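Local coordinates for protein cytochrome P450 reductase (Amycolatopsis methanolica 239, PDB 5OGX) that transfers electrons from NADH, through FAD and a [2Fe-2S] cluster, to the cytochrome P450 partner that O-demethylates guaiacol and other lignin-derived aromatics, at residues E237-H242 and D287-D292; K46-S51 and E86-A91; D203-G208 and L230-S235. All coordinates share one frame; numbering follows the deposited sequence. Where two conformers were deposited one is given.

Contact 1 (E237-H242 and D287-D292); sequences EVLLYH and DAFVED
Tyr241 carries this contact: its ring reaches from the strand to the helix, touching Ala288, Phe289 and Asp292 in turn. CG stands anti to the carbonyl carbon (chi1 -63°), on a CA-CB bond that already points toward the helix. Phe289 crosses the tyrosine side chain at about a right angle, and its CB makes an off-centre CH-pi contact, 4.1 Å from the centroid of the Tyr241 ring. The backbone N of Phe289 lies over a face of the same ring. Ala288 adds its methyl, with CB 3.9 Å from Tyr241 CE2. At the far end the phenol donates a hydrogen bond from Tyr241 OH to Asp292 OD2, 2.7 Å long. The carboxylate oxygen sits at the ring's edge, in its plane, and accepts on its anti lone pair, with the ring and carboxylate planes 32° apart. That same oxygen also takes part in a salt bridge with Arg281, so a phenol and a guanidinium share it. Leu239, two residues back on the strand, brings CD1 to the edge of the Phe289 ring, 4.2 Å from Phe289 CD1. Trp299 meets the Phe289 ring edge-to-face, and Val211 of strand 210-215 touches both Tyr241 and Phe289. The axes of segments 238-242 and 287-292 lie at 145°, roughly antiparallel, and helix 285-292 packs on the parallel sheet of the Rossmann-like NAD-binding domain found in ferredoxin reductases.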
loop_
_atom_site.group_PDB
_atom_site.type_symbol
_atom_site.label_atom_id
_atom_site.label_comp_id
_atom_site.label_asym_id
_atom_site.label_seq_id
_atom_site.Cartn_x
_atom_site.Cartn_y
_atom_site.Cartn_z
ATOM N N GLU A 237 -0.313 -4.458 21.942
ATOM C CA GLU A 237 -1.373 -3.478 21.796
ATOM C C GLU A 237 -1.466 -3.074 20.335
ATOM O O GLU A 237 -0.478 -2.595 19.743
ATOM C CB GLU A 237 -1.097 -2.267 22.670
ATOM C CG GLU A 237 -1.197 -2.573 24.131
ATOM C CD GLU A 237 -1.040 -1.328 24.932
ATOM O OE1 GLU A 237 -2.054 -0.865 25.480
ATOM O OE2 GLU A 237 0.101 -0.813 24.989
ATOM N N VAL A 238 -2.635 -3.290 19.735
ATOM C CA VAL A 238 -2.881 -2.937 18.339
ATOM C C VAL A 238 -4.240 -2.253 18.307
ATOM O O VAL A 238 -5.264 -2.901 18.567
ATOM C CB VAL A 238 -2.870 -4.177 17.433
ATOM C CG1 VAL A 238 -3.276 -3.819 16.002
ATOM C CG2 VAL A 238 -1.519 -4.882 17.478
ATOM N N LEU A 239 -4.263 -0.952 18.023
ATOM C CA LEU A 239 -5.496 -0.180 17.943
ATOM C C LEU A 239 -5.787 0.108 16.474
ATOM O O LEU A 239 -5.001 0.795 15.805
ATOM C CB LEU A 239 -5.394 1.126 18.726
ATOM C CG LEU A 239 -4.999 1.089 20.195
ATOM C CD1 LEU A 239 -5.185 2.479 20.784
ATOM C CD2 LEU A 239 -5.838 0.091 20.941
ATOM N N LEU A 240 -6.894 -0.427 15.969
ATOM C CA LEU A 240 -7.231 -0.312 14.556
ATOM C C LEU A 240 -8.502 0.527 14.431
ATOM O O LEU A 240 -9.570 0.108 14.887
ATOM C CB LEU A 240 -7.420 -1.701 13.948
ATOM C CG LEU A 240 -7.950 -1.793 12.523
ATOM C CD1 LEU A 240 -7.102 -0.961 11.554
ATOM C CD2 LEU A 240 -8.005 -3.256 12.105
ATOM N N TYR A 241 -8.382 1.722 13.853
ATOM C CA TYR A 241 -9.521 2.623 13.685
ATOM C C TYR A 241 -9.941 2.612 12.225
ATOM O O TYR A 241 -9.094 2.733 11.335
ATOM C CB TYR A 241 -9.184 4.057 14.114
ATOM C CG TYR A 241 -8.832 4.211 15.573
ATOM C CD1 TYR A 241 -7.557 3.921 16.020
ATOM C CD2 TYR A 241 -9.779 4.657 16.501
ATOM C CE1 TYR A 241 -7.215 4.055 17.350
ATOM C CE2 TYR A 241 -9.450 4.793 17.842
ATOM C CZ TYR A 241 -8.163 4.499 18.259
ATOM O OH TYR A 241 -7.793 4.629 19.578
ATOM N N HIS A 242 -11.243 2.480 11.971
ATOM C CA HIS A 242 -11.766 2.482 10.605
ATOM C C HIS A 242 -12.605 3.740 10.407
ATOM O O HIS A 242 -13.700 3.852 10.967
ATOM C CB HIS A 242 -12.587 1.221 10.341
ATOM C CG HIS A 242 -12.953 1.037 8.903
ATOM N ND1 HIS A 242 -13.994 0.230 8.492
ATOM C CD2 HIS A 242 -12.396 1.546 7.774
ATOM C CE1 HIS A 242 -14.070 0.259 7.171
ATOM N NE2 HIS A 242 -13.103 1.037 6.709
ATOM N N ASP A 287 -8.618 11.720 15.028
ATOM C CA ASP A 287 -9.099 12.391 16.236
ATOM C C ASP A 287 -9.441 11.395 17.341
ATOM O O ASP A 287 -9.207 11.667 18.523
ATOM C CB ASP A 287 -10.330 13.239 15.913
ATOM C CG ASP A 287 -10.053 14.316 14.881
ATOM O OD1 ASP A 287 -8.868 14.588 14.590
ATOM O OD2 ASP A 287 -11.029 14.908 14.371
ATOM N N ALA A 288 -10.019 10.249 16.983
ATOM C CA ALA A 288 -10.412 9.278 17.999
ATOM C C ALA A 288 -9.198 8.654 18.677
ATOM O O ALA A 288 -9.217 8.401 19.887
ATOM C CB ALA A 288 -11.297 8.191 17.387
ATOM N N PHE A 289 -8.134 8.381 17.916
ATOM C CA PHE A 289 -6.930 7.851 18.543
ATOM C C PHE A 289 -6.336 8.858 19.514
ATOM O O PHE A 289 -5.972 8.508 20.641
ATOM C CB PHE A 289 -5.890 7.467 17.490
ATOM C CG PHE A 289 -4.516 7.241 18.059
ATOM C CD1 PHE A 289 -4.243 6.111 18.811
ATOM C CD2 PHE A 289 -3.482 8.140 17.797
ATOM C CE1 PHE A 289 -2.993 5.877 19.320
ATOM C CE2 PHE A 289 -2.209 7.920 18.312
ATOM C CZ PHE A 289 -1.963 6.786 19.072
ATOM N N VAL A 290 -6.216 10.116 19.076
ATOM C CA VAL A 290 -5.676 11.167 19.932
ATOM C C VAL A 290 -6.478 11.266 21.224
ATOM O O VAL A 290 -5.920 11.476 22.307
ATOM C CB VAL A 290 -5.648 12.505 19.171
ATOM C CG1 VAL A 290 -5.262 13.637 20.103
ATOM C CG2 VAL A 290 -4.685 12.421 17.987
ATOM N N GLU A 291 -7.798 11.090 21.133
ATOM C CA GLU A 291 -8.640 11.102 22.332
ATOM C C GLU A 291 -8.316 9.926 23.250
ATOM O O GLU A 291 -8.284 10.077 24.477
ATOM C CB GLU A 291 -10.122 11.057 21.948
ATOM C CG GLU A 291 -10.689 12.345 21.388
ATOM C CD GLU A 291 -12.014 12.139 20.658
ATOM O OE1 GLU A 291 -12.647 11.072 20.836
ATOM O OE2 GLU A 291 -12.417 13.045 19.895
ATOM N N ASP A 292 -8.103 8.743 22.678
ATOM C CA ASP A 292 -7.859 7.531 23.456
ATOM C C ASP A 292 -6.455 7.476 24.042
ATOM O O ASP A 292 -6.261 6.919 25.133
ATOM C CB ASP A 292 -8.067 6.293 22.580
ATOM C CG ASP A 292 -9.510 6.089 22.176
ATOM O OD1 ASP A 292 -10.401 6.683 22.807
ATOM O OD2 ASP A 292 -9.752 5.316 21.229
#

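Contact 2 (K46-S51 and E86-A91); sequences KLQVLS and EVRSTA. Unlike the reference sequence in segment 86-91: Ala91 (reference Ser).
Leu47 lays its two methyls across the neighbouring strand, CD1 4.0 Å from Val87 CG2 and CD2 3.5 Å from Ser89 CB, in the antiparallel pairing of strands 46-51 and 85-88 within the ferredoxin-type [2Fe-2S] domain. Leu22 of helix 22-28 touches both Leu47 and Val87, while the cluster ligand Cys45 lies about 6 Å from Leu47, side chain to side chain. Gln48 and Arg88 form a hydrogen-bonded pair, joined by two backbone bonds, and Val49 and Val87 follow as a non-hydrogen-bonded pair. The register then slips by one: Leu50 and Ser51 both face Glu86 in a classic beta bulge. Glu86 O takes a firm bond from Leu50 N (2.7 Å) and a weak one from Ser51 N. Leu50, whose CA-CB bond points toward the other strand, sets CD1 against the backbone of Val87 and 3.9 Å from Arg88 CB. A water bridges Ser51 OG and Glu86 OE2. On the face shared by Gln48 and Arg88, the arginine bends at chi3 (61°) and grips the amide side-on: Arg88 NE donates to Gln48 OE1 at 3.0 Å in the carbonyl plane, whereas Arg88 NH2 reaches the same oxygen at 3.2 Å from above that plane.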
loop_
_atom_site.group_PDB
_atom_site.type_symbol
_atom_site.label_atom_id
_atom_site.label_comp_id
_atom_site.label_asym_id
_atom_site.label_seq_id
_atom_site.Cartn_x
_atom_site.Cartn_y
_atom_site.Cartn_z
ATOM N N LYS A 46 12.669 8.281 -5.624
ATOM C CA LYS A 46 13.617 9.235 -6.180
ATOM C C LYS A 46 15.040 8.685 -6.074
ATOM O O LYS A 46 15.414 8.056 -5.076
ATOM C CB LYS A 46 13.496 10.566 -5.440
ATOM C CG LYS A 46 14.085 11.757 -6.185
ATOM C CD LYS A 46 13.642 13.063 -5.550
ATOM C CE LYS A 46 12.275 13.492 -6.054
ATOM N NZ LYS A 46 11.792 14.726 -5.358
ATOM N N LEU A 47 15.821 8.922 -7.118
ATOM C CA LEU A 47 17.158 8.375 -7.286
ATOM C C LEU A 47 18.084 9.493 -7.720
ATOM O O LEU A 47 17.643 10.456 -8.348
ATOM C CB LEU A 47 17.213 7.309 -8.392
ATOM C CG LEU A 47 16.394 6.032 -8.404
ATOM C CD1 LEU A 47 16.542 5.364 -9.739
ATOM C CD2 LEU A 47 16.927 5.148 -7.317
ATOM N N GLN A 48 19.373 9.352 -7.416
ATOM C CA GLN A 48 20.399 10.143 -8.088
ATOM C C GLN A 48 20.997 9.309 -9.208
ATOM O O GLN A 48 21.429 8.174 -8.983
ATOM C CB GLN A 48 21.510 10.607 -7.136
ATOM C CG GLN A 48 22.617 11.389 -7.881
ATOM C CD GLN A 48 23.885 11.611 -7.057
ATOM O OE1 GLN A 48 24.060 11.036 -5.986
ATOM N NE2 GLN A 48 24.784 12.449 -7.573
ATOM N N VAL A 49 21.017 9.863 -10.418
ATOM C CA VAL A 49 21.695 9.209 -11.528
ATOM C C VAL A 49 23.178 9.538 -11.406
ATOM O O VAL A 49 23.570 10.698 -11.533
ATOM C CB VAL A 49 21.133 9.665 -12.879
ATOM C CG1 VAL A 49 21.930 9.042 -14.007
ATOM C CG2 VAL A 49 19.660 9.274 -12.981
ATOM N N LEU A 50 24.002 8.523 -11.153
ATOM C CA LEU A 50 25.438 8.736 -10.967
ATOM C C LEU A 50 26.204 8.725 -12.281
ATOM O O LEU A 50 27.164 9.483 -12.441
ATOM C CB LEU A 50 26.019 7.670 -10.037
ATOM C CG LEU A 50 25.376 7.608 -8.645
ATOM C CD1 LEU A 50 25.705 6.299 -7.922
ATOM C CD2 LEU A 50 25.837 8.800 -7.817
ATOM N N SER A 51 25.804 7.858 -13.210
ATOM C CA SER A 51 26.375 7.797 -14.543
ATOM C C SER A 51 25.327 7.204 -15.471
ATOM O O SER A 51 24.445 6.455 -15.035
ATOM C CB SER A 51 27.667 6.970 -14.573
ATOM O OG SER A 51 27.407 5.634 -14.181
ATOM N N GLU A 86 24.033 3.938 -13.673
ATOM C CA GLU A 86 24.298 3.645 -12.272
ATOM C C GLU A 86 23.543 4.653 -11.421
ATOM O O GLU A 86 23.629 5.857 -11.671
ATOM C CB GLU A 86 25.802 3.730 -11.981
ATOM C CG GLU A 86 26.144 3.524 -10.519
ATOM C CD GLU A 86 27.623 3.707 -10.212
ATOM O OE1 GLU A 86 28.008 3.470 -9.044
ATOM O OE2 GLU A 86 28.395 4.082 -11.122
ATOM N N VAL A 87 22.808 4.175 -10.410
ATOM C CA VAL A 87 21.972 5.073 -9.628
ATOM C C VAL A 87 22.241 4.903 -8.139
ATOM O O VAL A 87 22.798 3.903 -7.687
ATOM C CB VAL A 87 20.469 4.866 -9.915
ATOM C CG1 VAL A 87 20.185 5.050 -11.405
ATOM C CG2 VAL A 87 20.015 3.503 -9.431
ATOM N N ARG A 88 21.851 5.919 -7.381
ATOM C CA ARG A 88 21.924 5.881 -5.928
ATOM C C ARG A 88 20.529 6.097 -5.387
ATOM O O ARG A 88 19.869 7.086 -5.726
ATOM C CB ARG A 88 22.869 6.938 -5.364
ATOM C CG ARG A 88 22.882 6.910 -3.819
ATOM C CD ARG A 88 23.780 7.977 -3.239
ATOM N NE ARG A 88 23.365 9.332 -3.590
ATOM C CZ ARG A 88 22.320 9.966 -3.068
ATOM N NH1 ARG A 88 21.562 9.382 -2.148
ATOM N NH2 ARG A 88 22.051 11.207 -3.454
ATOM N N SER A 89 20.088 5.162 -4.555
ATOM C CA SER A 89 18.804 5.266 -3.883
ATOM C C SER A 89 19.097 5.470 -2.403
ATOM O O SER A 89 20.037 6.188 -2.054
ATOM C CB SER A 89 17.956 4.012 -4.158
ATOM O OG SER A 89 16.714 4.028 -3.470
ATOM N N THR A 90 18.321 4.852 -1.522
ATOM C CA THR A 90 18.631 4.943 -0.104
ATOM C C THR A 90 19.714 3.935 0.271
ATOM O O THR A 90 20.072 3.050 -0.506
ATOM C CB THR A 90 17.388 4.657 0.731
ATOM O OG1 THR A 90 16.942 3.348 0.391
ATOM C CG2 THR A 90 16.275 5.642 0.430
ATOM N N ALA A 91 20.209 4.057 1.507
ATOM C CA ALA A 91 21.304 3.204 1.966
ATOM C C ALA A 91 20.961 1.724 1.847
ATOM O O ALA A 91 21.829 0.903 1.518
ATOM C CB ALA A 91 21.658 3.541 3.413
HETATM O O HOH W 1 15.074 5.797 -4.059
HETATM O O HOH W 2 28.901 3.076 -13.456
#

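Contact 3 (D203-G208 and L230-S235); sequences DEDDGG and LARHPS
His233 lays its ring against the backbone of Gly207, whose CA stands over one face, 3.8 Å from the centroid of the His233 ring. This CH-pi contact is the tight part of the interface. Gly207 has a positive phi (75°), a conformation that glycine adopts easily. Asp205 O also approaches the ring, 3.4 Å from His233 CE1. The Asp205 carboxylate reaches toward the imidazole tip to tip but without a bond, Asp205 OD2 staying 4.2 Å from His233 ND1. An Asx turn shapes the loop at this point: Asp205 OD1 accepts from Gly207 N at 3.0 Å, the donor lying above the carboxylate plane.

The other side is looser and polar. Arg232 runs extended from CG to NE, and Arg232 NH1 makes a long salt bridge to Asp205 OD2 at 3.3 Å. The carboxylate oxygen lies in the guanidinium plane, though the two groups are turned 57° from each other. NH1 also bonds to the carbonyl of Pro200, while Asp205 OD1 has a salt bridge to Arg236, so each charge has a second partner. An alanine in place of Asp205 removes the acceptor of the Asx turn, which would probably let Gly207 shift against the histidine and leave Arg232 and Arg236 without their shared carboxylate.

Beyond the turn, Asp206 pairs with Arg326 close to strand 327-331. The loop leads from strand 187-194 of the antiparallel sheet into strand 210-215 of the parallel one, and here it meets the C-terminal end of helix 219-232, where His233 is the first residue to leave helical geometry.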
loop_
_atom_site.group_PDB
_atom_site.type_symbol
_atom_site.label_atom_id
_atom_site.label_comp_id
_atom_site.label_asym_id
_atom_site.label_seq_id
_atom_site.Cartn_x
_atom_site.Cartn_y
_atom_site.Cartn_z
ATOM N N ASP A 203 13.038 -9.778 13.496
ATOM C CA ASP A 203 14.146 -9.468 14.393
ATOM C C ASP A 203 14.192 -8.004 14.794
ATOM O O ASP A 203 14.779 -7.680 15.832
ATOM C CB ASP A 203 15.482 -9.837 13.742
ATOM C CG ASP A 203 15.633 -11.322 13.522
ATOM O OD1 ASP A 203 14.875 -12.095 14.146
ATOM O OD2 ASP A 203 16.502 -11.716 12.715
ATOM N N GLU A 204 13.621 -7.107 13.988
ATOM C CA GLU A 204 13.664 -5.679 14.272
ATOM C C GLU A 204 12.343 -5.163 14.828
ATOM O O GLU A 204 12.111 -3.951 14.835
ATOM C CB GLU A 204 14.054 -4.903 13.011
ATOM C CG GLU A 204 15.297 -5.447 12.330
ATOM C CD GLU A 204 15.570 -4.803 10.986
ATOM O OE1 GLU A 204 16.246 -5.443 10.154
ATOM O OE2 GLU A 204 15.112 -3.660 10.766
ATOM N N ASP A 205 11.479 -6.061 15.291
ATOM C CA ASP A 205 10.146 -5.725 15.781
ATOM C C ASP A 205 10.150 -5.898 17.290
ATOM O O ASP A 205 10.113 -7.029 17.792
ATOM C CB ASP A 205 9.091 -6.606 15.111
ATOM C CG ASP A 205 7.665 -6.254 15.527
ATOM O OD1 ASP A 205 7.485 -5.415 16.440
ATOM O OD2 ASP A 205 6.727 -6.836 14.939
ATOM N N ASP A 206 10.174 -4.780 18.012
ATOM C CA ASP A 206 10.251 -4.787 19.466
ATOM C C ASP A 206 8.924 -5.094 20.146
ATOM O O ASP A 206 8.874 -5.102 21.379
ATOM C CB ASP A 206 10.787 -3.439 19.978
ATOM C CG ASP A 206 10.004 -2.237 19.442
ATOM O OD1 ASP A 206 8.888 -2.411 18.904
ATOM O OD2 ASP A 206 10.519 -1.103 19.556
ATOM N N GLY A 207 7.852 -5.341 19.396
ATOM C CA GLY A 207 6.589 -5.640 20.042
ATOM C C GLY A 207 5.895 -4.446 20.659
ATOM O O GLY A 207 4.968 -4.631 21.454
ATOM N N GLY A 208 6.327 -3.226 20.332
ATOM C CA GLY A 208 5.730 -2.034 20.896
ATOM C C GLY A 208 4.331 -1.794 20.357
ATOM O O GLY A 208 3.922 -2.378 19.352
ATOM N N LEU A 230 0.109 -9.330 15.350
ATOM C CA LEU A 230 -0.435 -10.067 16.483
ATOM C C LEU A 230 0.048 -11.511 16.496
ATOM O O LEU A 230 0.212 -12.102 17.571
ATOM C CB LEU A 230 -1.962 -9.995 16.443
ATOM C CG LEU A 230 -2.555 -8.640 16.846
ATOM C CD1 LEU A 230 -4.063 -8.573 16.511
ATOM C CD2 LEU A 230 -2.304 -8.331 18.334
ATOM N N ALA A 231 0.296 -12.102 15.323
ATOM C CA ALA A 231 0.867 -13.447 15.305
ATOM C C ALA A 231 2.272 -13.448 15.903
ATOM O O ALA A 231 2.631 -14.359 16.660
ATOM C CB ALA A 231 0.876 -14.000 13.879
ATOM N N ARG A 232 3.067 -12.416 15.598
ATOM C CA ARG A 232 4.412 -12.290 16.154
ATOM C C ARG A 232 4.384 -12.051 17.658
ATOM O O ARG A 232 5.216 -12.597 18.396
ATOM C CB ARG A 232 5.156 -11.130 15.484
ATOM C CG ARG A 232 5.369 -11.257 13.997
ATOM C CD ARG A 232 5.990 -9.971 13.469
ATOM N NE ARG A 232 6.342 -10.097 12.058
ATOM C CZ ARG A 232 7.060 -9.197 11.402
ATOM N NH1 ARG A 232 7.490 -8.115 12.040
ATOM N NH2 ARG A 232 7.349 -9.391 10.114
ATOM N N HIS A 233 3.479 -11.190 18.121
ATOM C CA HIS A 233 3.414 -10.791 19.529
ATOM C C HIS A 233 1.951 -10.799 19.952
ATOM O O HIS A 233 1.267 -9.771 19.885
ATOM C CB HIS A 233 4.039 -9.412 19.746
ATOM C CG HIS A 233 5.532 -9.396 19.610
ATOM N ND1 HIS A 233 6.174 -8.929 18.483
ATOM C CD2 HIS A 233 6.506 -9.793 20.461
ATOM C CE1 HIS A 233 7.480 -9.037 18.647
ATOM N NE2 HIS A 233 7.709 -9.558 19.839
ATOM N N PRO A 234 1.440 -11.945 20.403
ATOM C CA PRO A 234 -0.013 -12.081 20.609
ATOM C C PRO A 234 -0.599 -11.151 21.656
ATOM O O PRO A 234 -1.805 -10.885 21.613
ATOM C CB PRO A 234 -0.166 -13.548 21.026
ATOM C CG PRO A 234 0.991 -14.229 20.374
ATOM C CD PRO A 234 2.127 -13.247 20.423
ATOM N N SER A 235 0.194 -10.658 22.601
ATOM C CA SER A 235 -0.334 -9.818 23.665
ATOM C C SER A 235 -0.128 -8.338 23.400
ATOM O O SER A 235 -0.485 -7.513 24.248
ATOM C CB SER A 235 0.303 -10.195 25.005
ATOM O OG SER A 235 -0.181 -11.451 25.446
#

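Along the chain contact 2 closes first, then contact 3, then contact 1. Contact 2 stands apart in the mixed sheet of the iron-sulfur domain, its centre about 38 Å from that of contact 1 and 33 Å from that of contact 3. Contacts 1 and 3 are neighbours, with centres about 19 Å apart, and helix 219-232 is followed, after a short loop, by strand 238-244. They touch where Val238 CG2 packs on Leu230 CD2 at 3.6 Å. Contact 1 joins a helix to the parallel sheet, contact 3 the loop entering that sheet to its first helix. Contacts 1 and 3 thus lie at the NADH end of the probable electron path, contact 2 at the cluster end.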